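PDB 2CYB: tyrosyl-tRNA synthetase from Archaeoglobus fulgidus, which catalyses the two-step attachment of L-tyrosine to tRNA(Tyr), first activating the amino acid with ATP and then transferring it to the acceptor end. Local coordinates for the interface of chains A and B. Numbering follows the deposited sequence. Chains: chain A/B, Tyrosyl-tRNA synthetase.

The interface of chains A and B. Residues chain A 76-77, 79, 154; chain B 126, 130.
B:Arg130, near the end of helix 119-131, reaches across the dimer interface to A:Tyr76 and A:Glu79, at the end of helix 72-77 and just beyond it. The ionic part is a loose salt bridge, B:Arg130 NH1 standing 3.6 Å from the carboxylate oxygen OE1 of A:Glu79. The carboxylate and guanidinium planes are nearly perpendicular, 83° apart, so the two groups do not meet as a flat, paired fork. Instead A:Glu79 CG lies over the middle of the B:Arg130 guanidinium, 3.6 Å above its plane; a glutamate suits this place because its methylenes cover the flat cation while its tip supplies the opposite charge.

Polar contact also runs through water. B:Arg130 NE donates to a water at 2.8 Å, at the edge of the guanidinium and in its plane, and this water lies 2.7 Å from the main-chain O of A:Tyr76. An arginine serves well here, since NE can bind the water while NH1 faces the carboxylate. The polar carbonyl O of B:Leu126 meets the A:Tyr76 ring at its edge, in plane. The hydroxyl OG of A:Ser154 donates to a lone pair of A:Leu77 O at 2.7 Å, linking helices 72-77 and 154-168 within chain A next to the contact.

Apolar contacts add to these. B:Arg130 CG is anti to its backbone N (chi1 167°), which sets CB and CG above the plane of the A:Tyr76 ring at its CE2 and hydroxyl rim, CB 3.7 Å from CE2; the broad ring gives these methylenes a surface to lie against. The leucines' branched ends let methyls meet tip to tip, CD2 of A:Leu77 being 3.9 Å from CD2 of B:Leu126. A:Ser154 is small enough to sit against the arginine backbone, its CB 3.7 Å from CA of B:Arg130.

An alanine in place of B:Arg130 would probably leave the A:Glu79 carboxylate without its cationic mate and the bridging water less firmly held. Repeated by the two-fold axis, this patch helps join the subunits of the homodimer.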
loop_
_atom_site.group_PDB
_atom_site.type_symbol
_atom_site.label_atom_id
_atom_site.label_comp_id
_atom_site.label_asym_id
_atom_site.label_seq_id
_atom_site.Cartn_x
_atom_site.Cartn_y
_atom_site.Cartn_z
ATOM N N TYR A 76 11.063 -3.728 -7.011
ATOM C CA TYR A 76 10.613 -2.421 -7.458
ATOM C C TYR A 76 10.141 -1.589 -6.268
ATOM O O TYR A 76 10.496 -0.420 -6.134
ATOM C CB TYR A 76 9.459 -2.558 -8.443
ATOM C CG TYR A 76 8.952 -1.226 -8.930
ATOM C CD1 TYR A 76 9.615 -0.538 -9.944
ATOM C CD2 TYR A 76 7.824 -0.642 -8.365
ATOM C CE1 TYR A 76 9.160 0.701 -10.387
ATOM C CE2 TYR A 76 7.358 0.593 -8.794
ATOM C CZ TYR A 76 8.032 1.258 -9.808
ATOM O OH TYR A 76 7.570 2.468 -10.258
ATOM N N LEU A 77 9.323 -2.198 -5.420
ATOM C CA LEU A 77 8.783 -1.514 -4.247
ATOM C C LEU A 77 9.872 -1.078 -3.282
ATOM O O LEU A 77 9.707 -0.107 -2.536
ATOM C CB LEU A 77 7.839 -2.438 -3.493
ATOM C CG LEU A 77 6.575 -2.926 -4.188
ATOM C CD1 LEU A 77 5.868 -3.902 -3.246
ATOM C CD2 LEU A 77 5.679 -1.734 -4.535
ATOM N N GLU A 79 12.748 0.068 -4.057
ATOM C CA GLU A 79 13.617 0.990 -4.793
ATOM C C GLU A 79 14.884 0.403 -5.425
ATOM O O GLU A 79 15.964 1.004 -5.345
ATOM C CB GLU A 79 14.003 2.145 -3.864
ATOM C CG GLU A 79 12.864 2.618 -2.964
ATOM C CD GLU A 79 13.276 3.757 -2.043
ATOM O OE1 GLU A 79 13.353 4.912 -2.512
ATOM O OE2 GLU A 79 13.536 3.493 -0.849
ATOM N N SER A 154 5.290 2.226 -0.701
ATOM C CA SER A 154 5.574 0.945 -1.340
ATOM C C SER A 154 6.248 -0.033 -0.376
ATOM O O SER A 154 6.051 -1.231 -0.475
ATOM C CB SER A 154 6.457 1.139 -2.575
ATOM O OG SER A 154 7.697 1.744 -2.232
ATOM N N LEU B 126 1.143 0.718 -7.506
ATOM C CA LEU B 126 2.494 0.351 -7.077
ATOM C C LEU B 126 3.489 1.455 -7.441
ATOM O O LEU B 126 4.406 1.764 -6.678
ATOM C CB LEU B 126 2.927 -0.986 -7.713
ATOM C CG LEU B 126 2.105 -2.223 -7.308
ATOM C CD1 LEU B 126 2.783 -3.457 -7.857
ATOM C CD2 LEU B 126 1.978 -2.318 -5.784
ATOM N N ARG B 130 5.529 3.854 -4.811
ATOM C CA ARG B 130 6.982 3.954 -4.922
ATOM C C ARG B 130 7.516 5.382 -4.830
ATOM O O ARG B 130 8.642 5.598 -4.370
ATOM C CB ARG B 130 7.431 3.334 -6.253
ATOM C CG ARG B 130 8.873 3.630 -6.647
ATOM C CD ARG B 130 9.858 2.916 -5.759
ATOM N NE ARG B 130 11.242 3.182 -6.157
ATOM C CZ ARG B 130 11.869 4.343 -5.982
ATOM N NH1 ARG B 130 11.245 5.369 -5.415
ATOM N NH2 ARG B 130 13.134 4.473 -6.368
HETATM O O HOH W 1 12.106 1.024 -7.753
#